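Local coordinates for protein farnesyl pyrophosphate synthetase (Staphylococcus aureus, PDB 5H9D) that probably synthesises heptaprenyl diphosphate by prenyl chain elongation, as a magnesium-dependent member of the FPP/GGPP synthase family, at residues 239-244 / 272-277; 235-240 / 278-283; 65-70 / 119-124; 45-50 / 175-180. One frame throughout, in Å; residues are numbered along the deposited sequence.

Contact 1: residues 239-244 / 272-277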
loop_
_atom_site.group_PDB
_atom_site.type_symbol
_atom_site.label_atom_id
_atom_site.label_comp_id
_atom_site.label_asym_id
_atom_site.label_seq_id
_atom_site.Cartn_x
_atom_site.Cartn_y
_atom_site.Cartn_z
ATOM N N LEU A 239 -15.596 -19.727 -8.546
ATOM C CA LEU A 239 -14.979 -20.217 -9.781
ATOM C C LEU A 239 -15.173 -21.725 -9.856
ATOM O O LEU A 239 -15.333 -22.289 -10.940
ATOM C CB LEU A 239 -13.481 -19.897 -9.799
ATOM C CG LEU A 239 -13.181 -18.417 -10.025
ATOM C CD1 LEU A 239 -11.807 -18.013 -9.488
ATOM C CD2 LEU A 239 -13.274 -18.148 -11.508
ATOM N N LEU A 240 -15.153 -22.361 -8.685
ATOM C CA LEU A 240 -15.308 -23.795 -8.585
ATOM C C LEU A 240 -16.720 -24.219 -8.911
ATOM O O LEU A 240 -16.932 -25.141 -9.679
ATOM C CB LEU A 240 -14.919 -24.278 -7.185
ATOM C CG LEU A 240 -13.443 -24.066 -6.846
ATOM C CD1 LEU A 240 -13.125 -24.653 -5.514
ATOM C CD2 LEU A 240 -12.575 -24.708 -7.898
ATOM N N GLU A 241 -17.697 -23.543 -8.340
ATOM C CA GLU A 241 -19.063 -23.912 -8.628
ATOM C C GLU A 241 -19.386 -23.652 -10.093
ATOM O O GLU A 241 -20.280 -24.273 -10.636
ATOM C CB GLU A 241 -20.038 -23.157 -7.715
ATOM C CG GLU A 241 -21.474 -23.711 -7.733
ATOM C CD GLU A 241 -21.554 -25.218 -7.478
ATOM O OE1 GLU A 241 -22.655 -25.799 -7.625
ATOM O OE2 GLU A 241 -20.522 -25.831 -7.134
ATOM N N MET A 242 -18.658 -22.756 -10.749
ATOM C CA MET A 242 -18.946 -22.488 -12.160
ATOM C C MET A 242 -18.527 -23.655 -13.058
ATOM O O MET A 242 -19.354 -24.175 -13.818
ATOM C CB MET A 242 -18.265 -21.203 -12.650
ATOM C CG MET A 242 -18.949 -19.918 -12.210
ATOM S SD MET A 242 -18.325 -18.425 -13.082
ATOM C CE MET A 242 -17.292 -17.713 -11.902
ATOM N N ARG A 243 -17.262 -24.079 -12.970
ATOM C CA ARG A 243 -16.760 -25.171 -13.796
ATOM C C ARG A 243 -17.624 -26.429 -13.747
ATOM O O ARG A 243 -17.669 -27.187 -14.707
ATOM C CB ARG A 243 -15.328 -25.531 -13.401
ATOM C CG ARG A 243 -15.172 -25.849 -11.933
ATOM C CD ARG A 243 -13.966 -26.724 -11.621
ATOM N NE ARG A 243 -12.701 -26.209 -12.141
ATOM C CZ ARG A 243 -11.522 -26.373 -11.532
ATOM N NH1 ARG A 243 -11.450 -27.032 -10.377
ATOM N NH2 ARG A 243 -10.410 -25.884 -12.078
ATOM N N LYS A 244 -18.316 -26.664 -12.643
ATOM C CA LYS A 244 -19.134 -27.869 -12.573
ATOM C C LYS A 244 -20.644 -27.640 -12.585
ATOM O O LYS A 244 -21.410 -28.592 -12.403
ATOM C CB LYS A 244 -18.764 -28.702 -11.334
ATOM C CG LYS A 244 -19.186 -28.135 -9.989
ATOM C CD LYS A 244 -18.726 -29.100 -8.911
ATOM C CE LYS A 244 -18.725 -28.503 -7.510
ATOM N NZ LYS A 244 -17.867 -29.365 -6.623
ATOM N N ARG A 272 -23.298 -21.763 -0.714
ATOM C CA ARG A 272 -23.286 -22.365 0.617
ATOM C C ARG A 272 -23.646 -23.845 0.716
ATOM O O ARG A 272 -22.916 -24.614 1.352
ATOM C CB ARG A 272 -24.174 -21.555 1.557
ATOM C CG ARG A 272 -23.761 -20.101 1.591
ATOM C CD ARG A 272 -24.740 -19.245 2.355
ATOM N NE ARG A 272 -24.572 -19.347 3.797
ATOM C CZ ARG A 272 -25.065 -18.470 4.669
ATOM N NH1 ARG A 272 -25.771 -17.425 4.237
ATOM N NH2 ARG A 272 -24.819 -18.618 5.970
ATOM N N LYS A 273 -24.757 -24.267 0.116
ATOM C CA LYS A 273 -25.112 -25.681 0.199
ATOM C C LYS A 273 -24.288 -26.465 -0.815
ATOM O O LYS A 273 -24.614 -27.611 -1.166
ATOM C CB LYS A 273 -26.605 -25.900 -0.071
ATOM C CG LYS A 273 -27.086 -27.343 0.234
ATOM C CD LYS A 273 -26.966 -27.681 1.734
ATOM C CE LYS A 273 -27.519 -29.063 2.094
ATOM N NZ LYS A 273 -26.695 -30.197 1.588
ATOM N N SER A 274 -23.207 -25.840 -1.265
ATOM C CA SER A 274 -22.327 -26.421 -2.262
ATOM C C SER A 274 -21.101 -27.148 -1.695
ATOM O O SER A 274 -20.741 -26.999 -0.513
ATOM C CB SER A 274 -21.874 -25.309 -3.215
ATOM O OG SER A 274 -21.011 -25.794 -4.231
ATOM N N ASP A 275 -20.478 -27.945 -2.561
ATOM C CA ASP A 275 -19.271 -28.685 -2.210
ATOM C C ASP A 275 -18.080 -27.756 -2.462
ATOM O O ASP A 275 -16.980 -27.949 -1.932
ATOM C CB ASP A 275 -19.135 -29.957 -3.080
ATOM C CG ASP A 275 -20.176 -31.027 -2.734
ATOM O OD1 ASP A 275 -20.428 -31.270 -1.528
ATOM O OD2 ASP A 275 -20.738 -31.641 -3.667
ATOM N N SER A 276 -18.333 -26.738 -3.275
ATOM C CA SER A 276 -17.330 -25.764 -3.658
ATOM C C SER A 276 -16.759 -24.982 -2.494
ATOM O O SER A 276 -15.617 -24.542 -2.536
ATOM C CB SER A 276 -17.923 -24.827 -4.693
ATOM O OG SER A 276 -18.136 -25.525 -5.905
ATOM N N ILE A 277 -17.550 -24.797 -1.454
ATOM C CA ILE A 277 -17.055 -24.092 -0.296
ATOM C C ILE A 277 -16.013 -24.995 0.328
ATOM O O ILE A 277 -15.064 -24.531 0.952
ATOM C CB ILE A 277 -18.162 -23.819 0.730
ATOM C CG1 ILE A 277 -18.841 -22.507 0.394
ATOM C CG2 ILE A 277 -17.580 -23.744 2.135
ATOM C CD1 ILE A 277 -17.927 -21.306 0.550
#
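E241 and S276 bring their CA atoms within 5.6 Å of each other where the last turn of helix 236-243 passes the residues that lead into helix 276-296, a helix-end contact near the edge of the all-helical polyprenyl synthetase fold. The glutamate carries the junction. Its CG stands anti to the backbone N (chi1 -167°), and a bend at chi2 follows before the carboxylate. E241 OE2 takes a hydrogen bond from S276 OG at 2.7 Å, arriving on the anti side and 15° out of the carboxylate plane. S274 OG donates to the same E241 OE2, but weakly, and also accepts a capping bond from S276 N (3.0 Å, N-H...O 161°). One carboxylate oxygen is thus gripped by two serines at the start of a helix, where the helix end may help to stabilise its charge. The other oxygen, E241 OE1, is bonded to N245 ND2. L240 adds packing, its CB lying 3.7 Å from S276 OG. On the solvent side the extended chain of K244 crosses D275 at about a right angle; K244 CE lies 3.4 Å from S276 OG, and K244 NZ rests 3.8 Å from D275 CB.

Contact 2: residues 235-240 / 278-283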
loop_
_atom_site.group_PDB
_atom_site.type_symbol
_atom_site.label_atom_id
_atom_site.label_comp_id
_atom_site.label_asym_id
_atom_site.label_seq_id
_atom_site.Cartn_x
_atom_site.Cartn_y
_atom_site.Cartn_z
ATOM N N THR A 235 -14.439 -14.959 -6.591
ATOM C CA THR A 235 -13.401 -15.647 -5.856
ATOM C C THR A 235 -13.440 -17.167 -5.990
ATOM O O THR A 235 -14.404 -17.718 -6.518
ATOM C CB THR A 235 -13.469 -15.212 -4.393
ATOM O OG1 THR A 235 -14.701 -15.665 -3.818
ATOM C CG2 THR A 235 -13.436 -13.667 -4.299
ATOM N N LEU A 236 -12.394 -17.835 -5.502
ATOM C CA LEU A 236 -12.281 -19.279 -5.634
ATOM C C LEU A 236 -13.578 -20.091 -5.476
ATOM O O LEU A 236 -13.919 -20.891 -6.353
ATOM C CB LEU A 236 -11.181 -19.822 -4.697
ATOM C CG LEU A 236 -10.786 -21.285 -4.963
ATOM C CD1 LEU A 236 -10.384 -21.379 -6.407
ATOM C CD2 LEU A 236 -9.671 -21.773 -4.075
ATOM N N PRO A 237 -14.317 -19.905 -4.371
ATOM C CA PRO A 237 -15.556 -20.688 -4.238
ATOM C C PRO A 237 -16.416 -20.587 -5.504
ATOM O O PRO A 237 -16.828 -21.592 -6.087
ATOM C CB PRO A 237 -16.249 -20.044 -3.052
ATOM C CG PRO A 237 -15.110 -19.480 -2.269
ATOM C CD PRO A 237 -14.214 -18.912 -3.301
ATOM N N ILE A 238 -16.642 -19.351 -5.939
ATOM C CA ILE A 238 -17.460 -19.079 -7.109
ATOM C C ILE A 238 -16.911 -19.573 -8.438
ATOM O O ILE A 238 -17.678 -19.821 -9.354
ATOM C CB ILE A 238 -17.786 -17.587 -7.189
ATOM C CG1 ILE A 238 -18.262 -17.105 -5.804
ATOM C CG2 ILE A 238 -18.895 -17.365 -8.201
ATOM C CD1 ILE A 238 -18.692 -15.667 -5.734
ATOM N N LEU A 239 -15.596 -19.727 -8.546
ATOM C CA LEU A 239 -14.979 -20.217 -9.781
ATOM C C LEU A 239 -15.173 -21.725 -9.856
ATOM O O LEU A 239 -15.333 -22.289 -10.940
ATOM C CB LEU A 239 -13.481 -19.897 -9.799
ATOM C CG LEU A 239 -13.181 -18.417 -10.025
ATOM C CD1 LEU A 239 -11.807 -18.013 -9.488
ATOM C CD2 LEU A 239 -13.274 -18.148 -11.508
ATOM N N LEU A 240 -15.153 -22.361 -8.685
ATOM C CA LEU A 240 -15.308 -23.795 -8.585
ATOM C C LEU A 240 -16.720 -24.219 -8.911
ATOM O O LEU A 240 -16.932 -25.141 -9.679
ATOM C CB LEU A 240 -14.919 -24.278 -7.185
ATOM C CG LEU A 240 -13.443 -24.066 -6.846
ATOM C CD1 LEU A 240 -13.125 -24.653 -5.514
ATOM C CD2 LEU A 240 -12.575 -24.708 -7.898
ATOM N N ASP A 278 -16.186 -26.293 0.141
ATOM C CA ASP A 278 -15.249 -27.238 0.718
ATOM C C ASP A 278 -14.058 -27.511 -0.185
ATOM O O ASP A 278 -12.946 -27.740 0.296
ATOM C CB ASP A 278 -15.994 -28.524 1.103
ATOM C CG ASP A 278 -16.924 -28.314 2.308
ATOM O OD1 ASP A 278 -16.401 -28.258 3.453
ATOM O OD2 ASP A 278 -18.162 -28.175 2.105
ATOM N N GLU A 279 -14.278 -27.474 -1.493
ATOM C CA GLU A 279 -13.186 -27.691 -2.413
ATOM C C GLU A 279 -12.252 -26.487 -2.231
ATOM O O GLU A 279 -11.030 -26.632 -2.285
ATOM C CB GLU A 279 -13.720 -27.782 -3.840
ATOM C CG GLU A 279 -12.697 -28.304 -4.854
ATOM C CD GLU A 279 -13.191 -28.217 -6.304
ATOM O OE1 GLU A 279 -12.360 -28.335 -7.243
ATOM O OE2 GLU A 279 -14.411 -28.036 -6.504
ATOM N N ALA A 280 -12.831 -25.305 -1.982
ATOM C CA ALA A 280 -12.052 -24.081 -1.777
ATOM C C ALA A 280 -11.198 -24.235 -0.522
ATOM O O ALA A 280 -9.977 -24.063 -0.555
ATOM C CB ALA A 280 -12.968 -22.900 -1.641
ATOM N N LYS A 281 -11.861 -24.562 0.580
ATOM C CA LYS A 281 -11.208 -24.788 1.857
ATOM C C LYS A 281 -10.061 -25.774 1.672
ATOM O O LYS A 281 -9.022 -25.655 2.317
ATOM C CB LYS A 281 -12.178 -25.410 2.843
ATOM C CG LYS A 281 -13.171 -24.497 3.518
ATOM C CD LYS A 281 -13.878 -25.371 4.563
ATOM C CE LYS A 281 -15.089 -24.733 5.221
ATOM N NZ LYS A 281 -15.943 -25.837 5.777
ATOM N N ALA A 282 -10.272 -26.749 0.794
ATOM C CA ALA A 282 -9.277 -27.791 0.523
ATOM C C ALA A 282 -7.980 -27.260 -0.076
ATOM O O ALA A 282 -6.875 -27.743 0.218
ATOM C CB ALA A 282 -9.862 -28.828 -0.397
ATOM N N VAL A 283 -8.125 -26.273 -0.944
ATOM C CA VAL A 283 -6.979 -25.668 -1.586
ATOM C C VAL A 283 -6.193 -24.895 -0.524
ATOM O O VAL A 283 -4.961 -24.784 -0.569
ATOM C CB VAL A 283 -7.418 -24.688 -2.661
ATOM C CG1 VAL A 283 -6.221 -23.943 -3.119
ATOM C CG2 VAL A 283 -8.132 -25.402 -3.814
#
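P237 and A280 mark the nearest backbone approach, their CA atoms 5.5 Å apart, where helix segments 236-240 and 278-283 pass at 8.8 Å between axes with 125° between their N-to-C directions. Packing is mostly apolar, with no polar bond between the segments, the exception being the carboxylate of E279 beside L240. A280 sits at the middle: its CB meets P237 CG at 4.1 Å, methyl against ring carbon. Towards the C-terminal end of segment 278-283, L236 takes over. Its CG is anti to the backbone N (chi1 -168°), and chi2 (56°) then places the branches, of which CD2 makes the contact: L236 CD2 comes 3.9 Å from V283 CB, close to both valine methyls, the two side chains crossing obliquely. At the other end L240 is wrapped by E279. L240 CD1 lies 3.6 Å from both E279 CB and A280 N, while L240 CD2 is 3.7 Å from E279 OE1. The glutamate is extended and drapes its length over the leucine branches, and its carboxylate forms long, weak ion pairs with R243 and K244. Helix 188-215 covers a further side, through V211 against A280 and I207 against V283, and I158 of helix 158-183 packs on L240. The contact packs helix 236-243 on helix 276-296 within the all-alpha isoprenoid synthase fold of the polyprenyl synthetases.

Contact 3: residues 65-70 / 119-124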
loop_
_atom_site.group_PDB
_atom_site.type_symbol
_atom_site.label_atom_id
_atom_site.label_comp_id
_atom_site.label_asym_id
_atom_site.label_seq_id
_atom_site.Cartn_x
_atom_site.Cartn_y
_atom_site.Cartn_z
ATOM N N TYR A 65 12.548 -5.113 14.671
ATOM C CA TYR A 65 11.329 -4.500 15.179
ATOM C C TYR A 65 10.961 -3.361 14.269
ATOM O O TYR A 65 9.779 -3.030 14.141
ATOM C CB TYR A 65 11.529 -3.911 16.553
ATOM C CG TYR A 65 11.539 -4.916 17.646
ATOM C CD1 TYR A 65 10.418 -5.689 17.918
ATOM C CD2 TYR A 65 12.684 -5.124 18.395
ATOM C CE1 TYR A 65 10.438 -6.654 18.905
ATOM C CE2 TYR A 65 12.715 -6.096 19.393
ATOM C CZ TYR A 65 11.594 -6.857 19.635
ATOM O OH TYR A 65 11.664 -7.846 20.580
ATOM N N GLN A 66 11.970 -2.731 13.660
ATOM C CA GLN A 66 11.698 -1.616 12.778
ATOM C C GLN A 66 11.075 -2.092 11.460
ATOM O O GLN A 66 10.229 -1.405 10.874
ATOM C CB GLN A 66 12.969 -0.805 12.516
ATOM C CG GLN A 66 13.520 -0.017 13.723
ATOM C CD GLN A 66 12.546 1.021 14.273
ATOM O OE1 GLN A 66 11.997 1.830 13.527
ATOM N NE2 GLN A 66 12.342 1.008 15.589
ATOM N N VAL A 67 11.457 -3.268 10.985
ATOM C CA VAL A 67 10.856 -3.730 9.741
ATOM C C VAL A 67 9.420 -4.160 10.044
ATOM O O VAL A 67 8.515 -4.014 9.232
ATOM C CB VAL A 67 11.682 -4.885 9.101
ATOM C CG1 VAL A 67 11.073 -5.289 7.774
ATOM C CG2 VAL A 67 13.091 -4.407 8.860
ATOM N N ALA A 68 9.222 -4.661 11.243
ATOM C CA ALA A 68 7.893 -5.071 11.690
ATOM C C ALA A 68 6.952 -3.846 11.730
ATOM O O ALA A 68 5.826 -3.915 11.226
ATOM C CB ALA A 68 7.999 -5.747 13.077
ATOM N N VAL A 69 7.430 -2.737 12.319
ATOM C CA VAL A 69 6.686 -1.482 12.402
ATOM C C VAL A 69 6.396 -0.977 10.975
ATOM O O VAL A 69 5.290 -0.547 10.665
ATOM C CB VAL A 69 7.496 -0.417 13.217
ATOM C CG1 VAL A 69 6.952 0.950 12.982
ATOM C CG2 VAL A 69 7.404 -0.713 14.713
ATOM N N ALA A 70 7.385 -1.057 10.094
ATOM C CA ALA A 70 7.192 -0.624 8.707
ATOM C C ALA A 70 6.135 -1.451 7.997
ATOM O O ALA A 70 5.287 -0.894 7.312
ATOM C CB ALA A 70 8.512 -0.704 7.915
ATOM N N GLU A 119 10.225 5.584 5.893
ATOM C CA GLU A 119 11.185 6.089 6.855
ATOM C C GLU A 119 11.709 4.907 7.641
ATOM O O GLU A 119 12.911 4.787 7.862
ATOM C CB GLU A 119 10.537 7.029 7.861
ATOM C CG GLU A 119 10.387 8.469 7.481
ATOM C CD GLU A 119 9.963 9.298 8.702
ATOM O OE1 GLU A 119 9.558 10.477 8.524
ATOM O OE2 GLU A 119 10.046 8.752 9.845
ATOM N N HIS A 120 10.797 4.038 8.070
ATOM C CA HIS A 120 11.181 2.894 8.876
ATOM C C HIS A 120 11.947 1.768 8.172
ATOM O O HIS A 120 12.658 1.007 8.821
ATOM C CB HIS A 120 9.956 2.357 9.615
ATOM C CG HIS A 120 9.516 3.228 10.751
ATOM N ND1 HIS A 120 9.650 2.858 12.074
ATOM C CD2 HIS A 120 8.977 4.468 10.762
ATOM C CE1 HIS A 120 9.212 3.833 12.849
ATOM N NE2 HIS A 120 8.800 4.824 12.078
ATOM N N LEU A 121 11.831 1.674 6.857
ATOM C CA LEU A 121 12.554 0.646 6.122
ATOM C C LEU A 121 14.014 1.039 5.931
ATOM O O LEU A 121 14.834 0.188 5.589
ATOM C CB LEU A 121 11.923 0.417 4.755
ATOM C CG LEU A 121 10.672 -0.444 4.784
ATOM C CD1 LEU A 121 9.962 -0.413 3.424
ATOM C CD2 LEU A 121 11.076 -1.844 5.159
ATOM N N MET A 122 14.333 2.319 6.148
ATOM C CA MET A 122 15.712 2.798 5.987
ATOM C C MET A 122 16.585 2.311 7.136
ATOM O O MET A 122 17.722 2.771 7.300
ATOM C CB MET A 122 15.783 4.334 5.923
ATOM C CG MET A 122 15.955 5.026 7.288
ATOM C CE MET A 122 17.782 7.023 6.643
ATOM N N ALA A 123 16.030 1.402 7.939
ATOM C CA ALA A 123 16.740 0.808 9.066
ATOM C C ALA A 123 17.368 -0.473 8.524
ATOM O O ALA A 123 18.238 -1.080 9.141
ATOM C CB ALA A 123 15.774 0.501 10.204
ATOM N N VAL A 124 16.897 -0.899 7.366
ATOM C CA VAL A 124 17.461 -2.065 6.727
ATOM C C VAL A 124 18.609 -1.415 5.958
ATOM O O VAL A 124 18.480 -0.272 5.508
ATOM C CB VAL A 124 16.462 -2.703 5.745
ATOM C CG1 VAL A 124 17.102 -3.902 5.054
ATOM C CG2 VAL A 124 15.202 -3.121 6.489
#
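The torsions bring H120 and Q66 together: the histidine CG is anti to its carbonyl carbon, and the glutamine chain bends at chi2 (-61°), where its CD turns off the line of the chain. The site joins helix 62-85 to the C-terminal end of helix 103-121 within the all-helical polyprenyl synthetase fold. Q66 OE1 accepts from H120 ND1 at 2.9 Å, but the N-H...O angle of 122° makes this bond weak; amide and ring planes are 18° apart, and OE1 approaches the ring obliquely. The other end of the amide, Q66 NE2, is bonded to E62 OE2, which helps to fix which way round the amide lies. V69 CG1 also approaches the imidazole obliquely. At the CB of the histidine, A70 CB packs 3.8 Å from H120 CB and equally far from L121 CG. L121 also touches H130 and I133 of helix 127-150, and Y82 of the subunit 1 partner chain packs on it too. A type I turn from L121 to V124 then carries the chain onward beside segment 65-70. Q66 CB touches A123 CB at 3.9 Å, and V67 and V124 cross at about a right angle, meeting methyl to methyl through their CG2 atoms.

Contact 4: residues 45-50 / 175-180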
loop_
_atom_site.group_PDB
_atom_site.type_symbol
_atom_site.label_atom_id
_atom_site.label_comp_id
_atom_site.label_asym_id
_atom_site.label_seq_id
_atom_site.Cartn_x
_atom_site.Cartn_y
_atom_site.Cartn_z
ATOM N N PRO A 45 3.612 -8.140 11.253
ATOM C CA PRO A 45 4.691 -7.918 12.226
ATOM C C PRO A 45 5.089 -9.243 12.874
ATOM O O PRO A 45 6.264 -9.477 13.146
ATOM C CB PRO A 45 4.049 -6.971 13.231
ATOM C CG PRO A 45 3.169 -6.154 12.349
ATOM C CD PRO A 45 2.542 -7.151 11.442
ATOM N N ALA A 46 4.094 -10.106 13.100
ATOM C CA ALA A 46 4.318 -11.393 13.749
ATOM C C ALA A 46 5.247 -12.254 12.927
ATOM O O ALA A 46 6.238 -12.763 13.443
ATOM C CB ALA A 46 2.989 -12.125 14.015
ATOM N N PHE A 47 4.955 -12.413 11.646
ATOM C CA PHE A 47 5.828 -13.211 10.814
ATOM C C PHE A 47 7.233 -12.639 10.698
ATOM O O PHE A 47 8.176 -13.386 10.514
ATOM C CB PHE A 47 5.206 -13.402 9.434
ATOM C CG PHE A 47 4.207 -14.507 9.391
ATOM C CD1 PHE A 47 4.571 -15.790 9.764
ATOM C CD2 PHE A 47 2.906 -14.262 9.037
ATOM C CE1 PHE A 47 3.651 -16.806 9.790
ATOM C CE2 PHE A 47 1.967 -15.273 9.057
ATOM C CZ PHE A 47 2.330 -16.548 9.433
ATOM N N VAL A 48 7.381 -11.324 10.810
ATOM C CA VAL A 48 8.703 -10.715 10.716
ATOM C C VAL A 48 9.540 -11.100 11.951
ATOM O O VAL A 48 10.679 -11.572 11.810
ATOM C CB VAL A 48 8.619 -9.175 10.597
ATOM C CG1 VAL A 48 10.001 -8.586 10.507
ATOM C CG2 VAL A 48 7.817 -8.793 9.382
ATOM N N ILE A 49 8.985 -10.891 13.153
ATOM C CA ILE A 49 9.684 -11.264 14.382
ATOM C C ILE A 49 10.082 -12.761 14.239
ATOM O O ILE A 49 11.260 -13.074 14.162
ATOM C CB ILE A 49 8.773 -11.023 15.669
ATOM C CG1 ILE A 49 8.961 -9.605 16.230
ATOM C CG2 ILE A 49 9.122 -12.002 16.794
ATOM C CD1 ILE A 49 8.145 -8.568 15.541
ATOM N N LEU A 50 9.096 -13.662 14.161
ATOM C CA LEU A 50 9.323 -15.115 14.017
ATOM C C LEU A 50 10.317 -15.523 12.941
ATOM O O LEU A 50 11.169 -16.363 13.189
ATOM C CB LEU A 50 8.014 -15.860 13.751
ATOM C CG LEU A 50 7.381 -16.499 14.978
ATOM C CD1 LEU A 50 6.275 -17.399 14.529
ATOM C CD2 LEU A 50 8.425 -17.286 15.752
ATOM N N ILE A 175 7.073 -11.103 1.911
ATOM C CA ILE A 175 8.077 -10.080 2.274
ATOM C C ILE A 175 8.324 -10.067 3.793
ATOM O O ILE A 175 9.451 -9.861 4.242
ATOM C CB ILE A 175 7.612 -8.693 1.842
ATOM C CG1 ILE A 175 7.671 -8.618 0.331
ATOM C CG2 ILE A 175 8.422 -7.604 2.511
ATOM C CD1 ILE A 175 6.878 -7.468 -0.205
ATOM N N SER A 176 7.276 -10.305 4.572
ATOM C CA SER A 176 7.411 -10.308 6.021
ATOM C C SER A 176 8.293 -11.458 6.487
ATOM O O SER A 176 9.054 -11.322 7.447
ATOM C CB SER A 176 6.049 -10.436 6.703
ATOM O OG SER A 176 5.145 -9.485 6.195
ATOM N N THR A 177 8.181 -12.605 5.839
ATOM C CA THR A 177 9.002 -13.726 6.263
ATOM C C THR A 177 10.415 -13.670 5.680
ATOM O O THR A 177 11.367 -14.049 6.365
ATOM C CB THR A 177 8.359 -15.055 5.896
ATOM O OG1 THR A 177 7.888 -14.983 4.546
ATOM C CG2 THR A 177 7.222 -15.371 6.839
ATOM N N GLU A 178 10.546 -13.173 4.446
ATOM C CA GLU A 178 11.843 -13.081 3.756
ATOM C C GLU A 178 12.790 -12.068 4.391
ATOM O O GLU A 178 13.925 -12.409 4.783
ATOM C CB GLU A 178 11.643 -12.692 2.299
ATOM C CG GLU A 178 12.770 -13.123 1.383
ATOM C CD GLU A 178 12.546 -12.693 -0.063
ATOM O OE1 GLU A 178 11.379 -12.739 -0.551
ATOM O OE2 GLU A 178 13.548 -12.318 -0.719
ATOM N N VAL A 179 12.310 -10.829 4.461
ATOM C CA VAL A 179 13.025 -9.709 5.050
ATOM C C VAL A 179 13.333 -9.987 6.527
ATOM O O VAL A 179 14.423 -9.721 7.027
ATOM C CB VAL A 179 12.157 -8.432 4.952
ATOM C CG1 VAL A 179 12.852 -7.270 5.637
ATOM C CG2 VAL A 179 11.852 -8.111 3.487
ATOM N N GLY A 180 12.368 -10.543 7.227
ATOM C CA GLY A 180 12.585 -10.820 8.628
ATOM C C GLY A 180 13.798 -11.704 8.857
ATOM O O GLY A 180 14.492 -11.583 9.871
#
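F47 and T177 lie side by side and point the same way, with the threonine methyl against the root of the aromatic side chain: T177 CG2 is 3.8 Å from F47 CB and 4.0 Å from F47 CD1, reaching the ring obliquely. With T177 OG1 between the backbone N and the carbonyl carbon (chi1 46°), CG2 stands anti to the carbonyl carbon, on the phenylalanine's side; L194 O is the strongest partner of the hydroxyl, with carbonyls of its own helix nearby. The phenyl ring leads off towards L307 and L310 of helix 302-315. V48 straddles the neighbouring turn with its two methyls. V48 CG2 meets S176 CB at 3.6 Å, and V48 CG1 lies 3.9 Å from G180 CA. S176 presents its CB to this surface while its OG bonds L172 O one turn back. Backbone also touches backbone: V48 CA approaches S176 O at 3.3 Å in a CA-H...O contact with an angle of 145° at the hydrogen. At G180 nothing projects between the helices, and its CA comes within 4.4 Å of V48 CA. The axes of segments 45-50 and 175-180 accordingly approach to 7.5 Å, with their N-to-C directions 27° apart. All five touching residues are buried, and helix 62-85 packs beside them through L71 on S176. Close, nearly parallel helices with S176 and G180 four residues apart and a CA-H...O contact are typical of small-xxx-small helix packing, here joining helices 43-51 and 158-183 inside the polyprenyl synthetase helical bundle.

How the contacts relate
From the N terminus, contact 4 opens first, at 45-50, and closes at 175-180, tying helix 43-51 to helix 158-183. Contact 3, between 65-70 and 119-124, opens and closes within that span; the two touch, V67 packing on V179 and A68 on P45 and I49, so helix 62-85 belongs to both neighbourhoods. After contact 4 has closed, the chain reaches helix 236-243, which starts contacts 2 and 1 with L239 and L240 common to both. Contact 1 returns at 272-277 and contact 2 at 278-283, the smaller loop within the larger. This pair, with centres about 7 Å apart, lies across the chain's centre from contact 3, about 42 Å between the centres of contacts 1 and 3.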